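Local coordinates for Cag pathogenicity island protein (Cag10) (Helicobacter pylori 26695, PDB 6IQT) that probably serves as a VirB8-like component of the Cag type IV secretion system, its soluble domain here forming a two-chain assembly, at residues Q56-F65 / I149-I159. Residues are numbered along the deposited sequence; the frame is centred on the assembly and turned at random.
Sequences QLMQYCDVSF and INPFGFKVFDI
With chi1 at 179°, Asn150 swings CG away from its own N, and its amide stacks on one face of the Tyr60 ring, offset toward the rim. Lys155 bends at chi2 (-67°) and then runs extended, which carries NZ to Gln59 O at 2.7 Å. Asn150 ND2 donates to the same oxygen at 2.9 Å. The two donors come from opposite faces of the carbonyl plane, so Gln59 O is gripped twice. Asn150 also bonds the backbone of Phe154 in both directions, which fixes its amide. A water links Lys155 NZ to Cys61 O.

Farther along, a single beta bridge pairs Cys61 with Val156. Val156 N donates to Tyr60 O and Asp62 N to Val156 O, both at 2.9 Å. Asp62 CB sits over the centre of the Phe157 ring, 3.7 Å from its centroid. The carboxylate lies nearly parallel to that ring, and its OD2 takes Ser64 N in an Asx turn. Val156 CG1 lies over one face of the Phe65 ring and Ile159 CG2 meets its edge.

Helices packed on an antiparallel sheet are consistent with the NTF2-like fold of VirB8 proteins. Here helix 50-59 and the link to helix 66-80 meet outermost strand 154-163 of the chain's sheet and its preceding loop. Helix 30-43 packs on Tyr60 and Val156 through Phe38.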
loop_
_atom_site.group_PDB
_atom_site.type_symbol
_atom_site.label_atom_id
_atom_site.label_comp_id
_atom_site.label_asym_id
_atom_site.label_seq_id
_atom_site.Cartn_x
_atom_site.Cartn_y
_atom_site.Cartn_z
ATOM N N GLN A 56 21.650 2.375 -2.293
ATOM C CA GLN A 56 21.334 1.035 -1.796
ATOM C C GLN A 56 19.882 0.673 -2.085
ATOM O O GLN A 56 19.593 -0.424 -2.577
ATOM C CB GLN A 56 21.639 0.951 -0.305
ATOM C CG GLN A 56 23.148 0.850 -0.010
ATOM C CD GLN A 56 23.423 0.385 1.416
ATOM O OE1 GLN A 56 22.593 -0.290 2.025
ATOM N NE2 GLN A 56 24.578 0.758 1.954
ATOM N N LEU A 57 18.957 1.600 -1.820
ATOM C CA LEU A 57 17.542 1.358 -2.093
ATOM C C LEU A 57 17.299 0.951 -3.549
ATOM O O LEU A 57 16.582 -0.021 -3.828
ATOM C CB LEU A 57 16.743 2.617 -1.744
ATOM C CG LEU A 57 15.254 2.603 -2.083
ATOM C CD1 LEU A 57 14.578 1.428 -1.405
ATOM C CD2 LEU A 57 14.596 3.915 -1.647
HETATM N N MSE A 58 17.885 1.690 -4.488
HETATM C CA MSE A 58 17.804 1.416 -5.918
HETATM C C MSE A 58 18.174 -0.049 -6.251
HETATM O O MSE A 58 17.565 -0.693 -7.114
HETATM C CB MSE A 58 18.743 2.375 -6.650
HETATM C CG MSE A 58 18.249 3.800 -6.687
HETATM SE SE MSE A 58 16.416 3.862 -7.380
HETATM C CE MSE A 58 15.489 4.338 -5.744
ATOM N N GLN A 59 19.170 -0.573 -5.528
ATOM C CA GLN A 59 19.657 -1.942 -5.732
ATOM C C GLN A 59 18.631 -3.007 -5.348
ATOM O O GLN A 59 18.723 -4.146 -5.828
ATOM C CB GLN A 59 20.924 -2.164 -4.906
ATOM C CG GLN A 59 22.145 -1.543 -5.498
ATOM C CD GLN A 59 22.831 -2.501 -6.423
ATOM O OE1 GLN A 59 23.707 -3.263 -6.007
ATOM N NE2 GLN A 59 22.413 -2.505 -7.685
ATOM N N TYR A 60 17.676 -2.667 -4.494
ATOM C CA TYR A 60 16.624 -3.589 -4.087
ATOM C C TYR A 60 15.360 -3.483 -4.924
ATOM O O TYR A 60 14.373 -4.153 -4.602
ATOM C CB TYR A 60 16.263 -3.353 -2.615
ATOM C CG TYR A 60 17.238 -4.001 -1.699
ATOM C CD1 TYR A 60 17.077 -5.328 -1.330
ATOM C CD2 TYR A 60 18.356 -3.310 -1.234
ATOM C CE1 TYR A 60 17.984 -5.944 -0.498
ATOM C CE2 TYR A 60 19.270 -3.919 -0.401
ATOM C CZ TYR A 60 19.081 -5.241 -0.042
ATOM O OH TYR A 60 19.982 -5.865 0.788
ATOM N N CYS A 61 15.349 -2.653 -5.969
ATOM C CA CYS A 61 14.146 -2.389 -6.755
ATOM C C CYS A 61 14.329 -2.865 -8.190
ATOM O O CYS A 61 15.353 -2.576 -8.820
ATOM C CB CYS A 61 13.816 -0.888 -6.759
ATOM S SG CYS A 61 13.491 -0.143 -5.149
ATOM N N ASP A 62 13.341 -3.577 -8.718
ATOM C CA ASP A 62 13.308 -3.777 -10.158
ATOM C C ASP A 62 13.289 -2.420 -10.861
ATOM O O ASP A 62 12.812 -1.418 -10.317
ATOM C CB ASP A 62 12.086 -4.594 -10.569
ATOM C CG ASP A 62 12.048 -4.868 -12.066
ATOM O OD1 ASP A 62 12.855 -5.692 -12.540
ATOM O OD2 ASP A 62 11.236 -4.235 -12.781
ATOM N N VAL A 63 13.835 -2.383 -12.080
ATOM C CA VAL A 63 13.831 -1.137 -12.851
ATOM C C VAL A 63 12.424 -0.555 -12.926
ATOM O O VAL A 63 12.238 0.662 -12.820
ATOM C CB VAL A 63 14.433 -1.364 -14.253
ATOM C CG1 VAL A 63 13.621 -2.395 -15.039
ATOM C CG2 VAL A 63 14.514 -0.036 -15.015
ATOM N N SER A 64 11.403 -1.414 -13.056
ATOM C CA SER A 64 10.032 -0.918 -13.171
ATOM C C SER A 64 9.499 -0.310 -11.881
ATOM O O SER A 64 8.461 0.354 -11.920
ATOM C CB SER A 64 9.093 -2.036 -13.628
ATOM O OG SER A 64 8.973 -3.068 -12.655
ATOM N N PHE A 65 10.185 -0.490 -10.751
ATOM C CA PHE A 65 9.740 0.066 -9.484
ATOM C C PHE A 65 10.614 1.216 -8.982
ATOM O O PHE A 65 10.253 1.861 -7.989
ATOM C CB PHE A 65 9.683 -1.065 -8.429
ATOM C CG PHE A 65 9.144 -0.634 -7.096
ATOM C CD1 PHE A 65 7.812 -0.257 -6.959
ATOM C CD2 PHE A 65 9.977 -0.577 -5.984
ATOM C CE1 PHE A 65 7.309 0.158 -5.732
ATOM C CE2 PHE A 65 9.487 -0.161 -4.758
ATOM C CZ PHE A 65 8.149 0.205 -4.630
ATOM N N ILE A 149 25.743 -5.103 -1.977
ATOM C CA ILE A 149 24.637 -4.531 -1.231
ATOM C C ILE A 149 23.506 -5.548 -1.235
ATOM O O ILE A 149 22.914 -5.860 -0.192
ATOM C CB ILE A 149 24.199 -3.202 -1.878
ATOM C CG1 ILE A 149 25.340 -2.182 -1.808
ATOM C CG2 ILE A 149 22.883 -2.685 -1.268
ATOM C CD1 ILE A 149 25.902 -2.008 -0.421
ATOM N N ASN A 150 23.217 -6.084 -2.416
ATOM C CA ASN A 150 22.109 -7.020 -2.617
ATOM C C ASN A 150 22.658 -8.198 -3.411
ATOM O O ASN A 150 22.348 -8.366 -4.594
ATOM C CB ASN A 150 20.956 -6.308 -3.331
ATOM C CG ASN A 150 19.759 -7.204 -3.603
ATOM O OD1 ASN A 150 19.562 -8.240 -2.966
ATOM N ND2 ASN A 150 18.947 -6.796 -4.574
ATOM N N PRO A 151 23.525 -9.008 -2.788
ATOM C CA PRO A 151 24.278 -10.035 -3.535
ATOM C C PRO A 151 23.435 -11.074 -4.242
ATOM O O PRO A 151 23.892 -11.658 -5.236
ATOM C CB PRO A 151 25.116 -10.719 -2.444
ATOM C CG PRO A 151 25.109 -9.817 -1.297
ATOM C CD PRO A 151 23.869 -8.992 -1.358
ATOM N N PHE A 152 22.257 -11.396 -3.721
ATOM C CA PHE A 152 21.464 -12.486 -4.267
ATOM C C PHE A 152 20.335 -11.986 -5.164
ATOM O O PHE A 152 19.494 -12.781 -5.588
ATOM C CB PHE A 152 20.933 -13.363 -3.123
ATOM C CG PHE A 152 22.033 -14.017 -2.305
ATOM C CD1 PHE A 152 23.192 -14.472 -2.915
ATOM C CD2 PHE A 152 21.923 -14.139 -0.931
ATOM C CE1 PHE A 152 24.220 -15.065 -2.173
ATOM C CE2 PHE A 152 22.948 -14.719 -0.185
ATOM C CZ PHE A 152 24.099 -15.178 -0.811
ATOM N N GLY A 153 20.317 -10.695 -5.477
ATOM C CA GLY A 153 19.358 -10.158 -6.428
ATOM C C GLY A 153 17.895 -10.188 -6.015
ATOM O O GLY A 153 17.032 -10.446 -6.856
ATOM N N PHE A 154 17.589 -9.930 -4.743
ATOM C CA PHE A 154 16.199 -9.723 -4.331
ATOM C C PHE A 154 15.683 -8.417 -4.930
ATOM O O PHE A 154 16.281 -7.359 -4.702
ATOM C CB PHE A 154 16.130 -9.679 -2.806
ATOM C CG PHE A 154 14.761 -9.436 -2.242
ATOM C CD1 PHE A 154 13.920 -10.498 -1.955
ATOM C CD2 PHE A 154 14.347 -8.155 -1.910
ATOM C CE1 PHE A 154 12.672 -10.287 -1.393
ATOM C CE2 PHE A 154 13.089 -7.938 -1.343
ATOM C CZ PHE A 154 12.253 -9.005 -1.095
ATOM N N LYS A 155 14.583 -8.478 -5.694
ATOM C CA LYS A 155 14.056 -7.286 -6.361
ATOM C C LYS A 155 12.582 -7.060 -6.047
ATOM O O LYS A 155 11.757 -7.947 -6.263
ATOM C CB LYS A 155 14.231 -7.380 -7.874
ATOM C CG LYS A 155 15.683 -7.541 -8.317
ATOM C CD LYS A 155 16.494 -6.300 -8.013
ATOM C CE LYS A 155 17.929 -6.496 -8.546
ATOM N NZ LYS A 155 18.834 -5.332 -8.282
ATOM N N VAL A 156 12.252 -5.844 -5.591
ATOM C CA VAL A 156 10.872 -5.444 -5.318
ATOM C C VAL A 156 10.245 -4.912 -6.600
ATOM O O VAL A 156 10.837 -4.077 -7.293
ATOM C CB VAL A 156 10.819 -4.383 -4.204
ATOM C CG1 VAL A 156 9.385 -3.889 -3.981
ATOM C CG2 VAL A 156 11.411 -4.959 -2.903
ATOM N N PHE A 157 9.031 -5.376 -6.908
ATOM C CA PHE A 157 8.328 -4.937 -8.109
ATOM C C PHE A 157 7.163 -4.019 -7.820
ATOM O O PHE A 157 6.735 -3.291 -8.721
ATOM C CB PHE A 157 7.803 -6.143 -8.897
ATOM C CG PHE A 157 8.860 -6.854 -9.674
ATOM C CD1 PHE A 157 9.847 -7.591 -9.018
ATOM C CD2 PHE A 157 8.876 -6.799 -11.063
ATOM C CE1 PHE A 157 10.844 -8.257 -9.742
ATOM C CE2 PHE A 157 9.865 -7.469 -11.793
ATOM C CZ PHE A 157 10.848 -8.199 -11.129
ATOM N N ASP A 158 6.646 -4.032 -6.599
ATOM C CA ASP A 158 5.491 -3.210 -6.260
ATOM C C ASP A 158 5.351 -3.167 -4.753
ATOM O O ASP A 158 5.875 -4.030 -4.038
ATOM C CB ASP A 158 4.214 -3.764 -6.891
ATOM C CG ASP A 158 3.262 -2.660 -7.351
ATOM O OD1 ASP A 158 3.346 -1.525 -6.818
ATOM O OD2 ASP A 158 2.436 -2.934 -8.253
ATOM N N ILE A 159 4.604 -2.168 -4.276
ATOM C CA ILE A 159 4.327 -2.022 -2.855
ATOM C C ILE A 159 2.943 -1.407 -2.711
ATOM O O ILE A 159 2.491 -0.636 -3.565
ATOM C CB ILE A 159 5.409 -1.173 -2.142
ATOM C CG1 ILE A 159 5.302 -1.306 -0.622
ATOM C CG2 ILE A 159 5.323 0.303 -2.543
ATOM C CD1 ILE A 159 6.445 -0.596 0.126
HETATM O O HOH W 1 17.818 -3.315 -9.996
#